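Local structure of CRISPR-associated endoribonuclease Cas2 (Thermococcus onnurineus, 5G4D) at residues Glu44-Arg47 and Ile48-Gly51; Gly51-Leu55 and Ile56-Glu60. The protein probably acts in CRISPR adaptation as a homodimer that joins a Cas1 dimer, and probably cleaves single-stranded RNA with the help of magnesium. All blocks are in the same frame, centred on the assembly; numbering follows the deposited sequence.

Contact 1. Residues Glu44-Arg47 and Ile48-Gly51; sequences EFER and IKAG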
loop_
_atom_site.group_PDB
_atom_site.type_symbol
_atom_site.label_atom_id
_atom_site.label_comp_id
_atom_site.label_asym_id
_atom_site.label_seq_id
_atom_site.Cartn_x
_atom_site.Cartn_y
_atom_site.Cartn_z
ATOM N N GLU A 44 6.470 7.755 -17.948
ATOM C CA GLU A 44 5.662 6.571 -17.688
ATOM C C GLU A 44 4.746 6.799 -16.494
ATOM O O GLU A 44 3.587 6.368 -16.510
ATOM C CB GLU A 44 6.565 5.348 -17.485
ATOM C CG GLU A 44 5.881 4.088 -16.949
ATOM C CD GLU A 44 5.158 3.286 -18.019
ATOM O OE1 GLU A 44 4.988 3.802 -19.145
ATOM O OE2 GLU A 44 4.760 2.131 -17.731
ATOM N N PHE A 45 5.226 7.507 -15.462
ATOM C CA PHE A 45 4.329 7.864 -14.366
ATOM C C PHE A 45 3.155 8.701 -14.864
ATOM O O PHE A 45 2.010 8.483 -14.447
ATOM C CB PHE A 45 5.066 8.617 -13.255
ATOM C CG PHE A 45 4.126 9.296 -12.304
ATOM C CD1 PHE A 45 3.396 8.549 -11.394
ATOM C CD2 PHE A 45 3.915 10.660 -12.369
ATOM C CE1 PHE A 45 2.494 9.161 -10.539
ATOM C CE2 PHE A 45 3.017 11.278 -11.523
ATOM C CZ PHE A 45 2.303 10.527 -10.609
ATOM N N GLU A 46 3.411 9.657 -15.767
ATOM C CA GLU A 46 2.318 10.472 -16.292
ATOM C C GLU A 46 1.310 9.620 -17.048
ATOM O O GLU A 46 0.103 9.877 -16.988
ATOM C CB GLU A 46 2.857 11.579 -17.205
ATOM C CG GLU A 46 3.635 12.653 -16.478
ATOM C CD GLU A 46 2.811 13.367 -15.420
ATOM O OE1 GLU A 46 1.599 13.571 -15.630
ATOM O OE2 GLU A 46 3.382 13.724 -14.368
ATOM N N ARG A 47 1.791 8.608 -17.774
ATOM C CA ARG A 47 0.897 7.743 -18.532
ATOM C C ARG A 47 0.112 6.824 -17.607
ATOM O O ARG A 47 -1.063 6.529 -17.864
ATOM C CB ARG A 47 1.693 6.930 -19.551
ATOM C CG ARG A 47 2.078 7.733 -20.790
ATOM C CD ARG A 47 2.590 6.847 -21.918
ATOM N NE ARG A 47 3.713 5.995 -21.523
ATOM C CZ ARG A 47 4.959 6.433 -21.374
ATOM N NH1 ARG A 47 5.226 7.716 -21.556
ATOM N NH2 ARG A 47 5.936 5.605 -21.025
ATOM N N ILE A 48 0.749 6.354 -16.531
ATOM C CA ILE A 48 0.031 5.553 -15.543
ATOM C C ILE A 48 -1.068 6.382 -14.891
ATOM O O ILE A 48 -2.211 5.933 -14.750
ATOM C CB ILE A 48 1.001 5.000 -14.489
ATOM C CG1 ILE A 48 1.902 3.926 -15.103
ATOM C CG2 ILE A 48 0.207 4.428 -13.281
ATOM C CD1 ILE A 48 3.031 3.462 -14.170
ATOM N N LYS A 49 -0.722 7.594 -14.457
ATOM C CA LYS A 49 -1.715 8.481 -13.856
ATOM C C LYS A 49 -2.866 8.749 -14.819
ATOM O O LYS A 49 -4.040 8.685 -14.434
ATOM C CB LYS A 49 -1.050 9.787 -13.419
ATOM C CG LYS A 49 -2.028 10.856 -12.969
ATOM C CD LYS A 49 -1.301 12.113 -12.534
ATOM C CE LYS A 49 -2.275 13.270 -12.357
ATOM N NZ LYS A 49 -1.559 14.514 -11.942
ATOM N N ALA A 50 -2.555 9.042 -16.088
ATOM C CA ALA A 50 -3.616 9.321 -17.056
ATOM C C ALA A 50 -4.473 8.086 -17.324
ATOM O O ALA A 50 -5.697 8.197 -17.481
ATOM C CB ALA A 50 -3.017 9.854 -18.359
ATOM N N GLY A 51 -3.853 6.905 -17.394
ATOM C CA GLY A 51 -4.632 5.686 -17.554
ATOM C C GLY A 51 -5.569 5.441 -16.390
ATOM O O GLY A 51 -6.728 5.051 -16.580
#
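Glu-44 and Ile-48, one helical turn apart, meet on the flank of helix 42-55, where CG of Glu-44 lies 4.0 Å from CD1 of Ile-48 and the two side chains slant across one another. The isoleucine also folds back over the preceding turn: its CG1 sits 3.3 Å from the carbonyl oxygen of Glu-44, the same oxygen that accepts the Ile-48 amide at 2.8 Å. Three further i to i+4 bonds repeat the pattern, and that from Lys-49 N to Phe-45 O is the straightest, with an N-H...O angle of 172°. The ladder is the ordinary alpha-helical one, carried through to Gly-51.

Around this frame Glu-44 and Lys-49 find different partners. The Glu-44 chain swings away from its own amide (chi1 169°) and then bends at chi2, which brings OE1 within 2.8 Å of Arg-47 NH2. This is a salt bridge whose hydrogen bond is weak, the N-H pointing well off the oxygen. The arginine chain turns at chi3, and one face of its guanidinium passes Glu-44 CA, displaced toward the rim. The other carboxylate oxygen of Glu-44, OE2, bonds to ND1 of His-27, so each carboxylate oxygen has its own partner. Lys-49 runs out fully extended, its CD 4.4 Å from CZ of Phe-45 in an oblique approach to the ring, and its NZ forms a salt bridge with Glu-75 of the second subunit.

The buried side of this amphipathic helix rests on the sheet: Ile-48 packs on Ile-8 of strand 4-11 and Val-40 of strand 35-40, while Phe-45 reaches Met-4, Val-40 and Ile-65 across strands 4-11, 35-40 and 62-68.

Contact 2. Residues Gly51-Leu55 and Ile56-Glu60; sequences GLLDL and IDEDE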
loop_
_atom_site.group_PDB
_atom_site.type_symbol
_atom_site.label_atom_id
_atom_site.label_comp_id
_atom_site.label_asym_id
_atom_site.label_seq_id
_atom_site.Cartn_x
_atom_site.Cartn_y
_atom_site.Cartn_z
ATOM N N GLY A 51 -3.853 6.905 -17.394
ATOM C CA GLY A 51 -4.632 5.686 -17.554
ATOM C C GLY A 51 -5.569 5.441 -16.390
ATOM O O GLY A 51 -6.728 5.051 -16.580
ATOM N N LEU A 52 -5.087 5.666 -15.164
ATOM C CA LEU A 52 -5.923 5.456 -13.985
ATOM C C LEU A 52 -7.088 6.439 -13.951
ATOM O O LEU A 52 -8.221 6.058 -13.629
ATOM C CB LEU A 52 -5.071 5.572 -12.715
ATOM C CG LEU A 52 -4.120 4.396 -12.502
ATOM C CD1 LEU A 52 -3.157 4.726 -11.379
ATOM C CD2 LEU A 52 -4.892 3.092 -12.185
ATOM N N LEU A 53 -6.832 7.705 -14.295
ATOM C CA LEU A 53 -7.900 8.702 -14.303
ATOM C C LEU A 53 -8.993 8.351 -15.304
ATOM O O LEU A 53 -10.169 8.648 -15.067
ATOM C CB LEU A 53 -7.311 10.081 -14.604
ATOM C CG LEU A 53 -6.443 10.643 -13.472
ATOM C CD1 LEU A 53 -5.617 11.842 -13.934
ATOM C CD2 LEU A 53 -7.312 11.022 -12.273
ATOM N N ASP A 54 -8.637 7.694 -16.408
ATOM C CA ASP A 54 -9.644 7.282 -17.378
ATOM C C ASP A 54 -10.494 6.127 -16.873
ATOM O O ASP A 54 -11.633 5.968 -17.322
ATOM C CB ASP A 54 -8.977 6.904 -18.701
ATOM C CG ASP A 54 -8.624 8.119 -19.538
ATOM O OD1 ASP A 54 -9.466 9.038 -19.626
ATOM O OD2 ASP A 54 -7.506 8.166 -20.094
ATOM N N LEU A 55 -9.975 5.329 -15.942
ATOM C CA LEU A 55 -10.672 4.132 -15.491
ATOM C C LEU A 55 -11.442 4.322 -14.191
ATOM O O LEU A 55 -12.316 3.504 -13.889
ATOM C CB LEU A 55 -9.671 2.982 -15.307
ATOM C CG LEU A 55 -9.000 2.469 -16.575
ATOM C CD1 LEU A 55 -7.867 1.538 -16.216
ATOM C CD2 LEU A 55 -10.015 1.751 -17.440
ATOM N N ILE A 56 -11.141 5.347 -13.403
ATOM C CA ILE A 56 -11.776 5.501 -12.110
ATOM C C ILE A 56 -12.857 6.571 -12.180
ATOM O O ILE A 56 -12.910 7.392 -13.100
ATOM C CB ILE A 56 -10.753 5.827 -10.997
ATOM C CG1 ILE A 56 -10.142 7.220 -11.198
ATOM C CG2 ILE A 56 -9.678 4.752 -10.952
ATOM C CD1 ILE A 56 -9.313 7.714 -10.017
ATOM N N ASP A 57 -13.752 6.530 -11.196
ATOM C CA ASP A 57 -14.718 7.587 -10.924
ATOM C C ASP A 57 -14.142 8.421 -9.789
ATOM O O ASP A 57 -14.068 7.958 -8.647
ATOM C CB ASP A 57 -16.073 6.983 -10.553
ATOM C CG ASP A 57 -17.142 8.030 -10.254
ATOM O OD1 ASP A 57 -16.830 9.125 -9.741
ATOM O OD2 ASP A 57 -18.321 7.732 -10.530
ATOM N N GLU A 58 -13.730 9.654 -10.103
ATOM C CA GLU A 58 -13.008 10.458 -9.127
ATOM C C GLU A 58 -13.875 10.919 -7.963
ATOM O O GLU A 58 -13.330 11.384 -6.960
ATOM C CB GLU A 58 -12.350 11.649 -9.829
ATOM C CG GLU A 58 -11.121 11.240 -10.630
ATOM C CD GLU A 58 -10.569 12.354 -11.505
ATOM O OE1 GLU A 58 -10.081 13.365 -10.953
ATOM O OE2 GLU A 58 -10.621 12.214 -12.751
ATOM N N ASP A 59 -15.200 10.776 -8.046
ATOM C CA ASP A 59 -16.059 11.058 -6.901
ATOM C C ASP A 59 -16.178 9.889 -5.929
ATOM O O ASP A 59 -16.617 10.097 -4.792
ATOM C CB ASP A 59 -17.465 11.456 -7.372
ATOM C CG ASP A 59 -17.522 12.869 -7.902
ATOM O OD1 ASP A 59 -16.988 13.776 -7.229
ATOM O OD2 ASP A 59 -18.094 13.069 -8.996
ATOM N N GLU A 60 -15.804 8.678 -6.343
ATOM C CA GLU A 60 -15.973 7.476 -5.532
ATOM C C GLU A 60 -14.655 6.812 -5.169
ATOM O O GLU A 60 -14.456 6.424 -4.009
ATOM C CB GLU A 60 -16.847 6.454 -6.274
ATOM C CG GLU A 60 -18.249 6.913 -6.603
ATOM C CD GLU A 60 -19.255 5.783 -6.485
ATOM O OE1 GLU A 60 -18.981 4.686 -7.020
ATOM O OE2 GLU A 60 -20.312 5.997 -5.855
HETATM O O HOH W 1 -13.411 7.530 -15.762
#
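The C-terminal turn of helix 42-55 and the loop that leads from it to strand 62-68 meet here, with Ile-56 folded back against the last residues of the helix. Its amide gives a weak hydrogen bond to Leu-52 O at 3.0 Å, bent to 132°, and the same oxygen accepts a second bond from Leu-55 N. With chi1 at 68°, CG1 of Ile-56 stands between its own amide nitrogen and carbonyl carbon, and CG1 and CG2 both rest against the Leu-52 oxygen, each 3.3 Å from it. The far end of the chain reaches Leu-53 more loosely, CD1 being 4.5 Å from Leu-53 CD2.

That methyl of Leu-53 has a closer neighbour in Glu-58. The glutamate chain is extended beyond CG and crosses the leucine at a slant, leaving OE2 3.5 Å from CD2, an approach of carboxylate to methyl without a polar bond. A water bridges Asp-54 O (2.8 Å) and Ile-56 O (2.7 Å), joining the last turn of the helix to the start of the loop.

Farther on, Asp-57 OD1 accepts the Asp-59 amide at 2.9 Å, nearly in line with its own C-O bond. Ile-56 and Leu-52 both pack on Val-20 of helix 17-25 and on Leu-77 of the second subunit. A helix C-terminal turn with Ile-56 packed against it, followed by an Asx turn at Asp-57, makes up the connection that leads into strand 62-68, the fourth strand of the beta-alpha-beta-beta-alpha-beta ferredoxin-like fold of Cas2.

From the N terminus, helix 42-55 follows strand 35-40; contact 1 spans two of its successive turns, and contact 2 takes over at the shared Gly-51 and carries the chain off the helix toward strand 62-68. Their centres lie about 12 Å apart, and they run end to end, neither nested nor crossed. Neither closes a long loop, although contact 2 folds a short connection back on the helix end. Contact 1 sets the helix on the sheet, whereas contact 2 sets its end against helix 17-25. Both reach Leu-77 of the second subunit, through Lys-49, Leu-52 and Leu-53 on the helix and Ile-56 on the loop, so one helix serves monomer core and dimer interface.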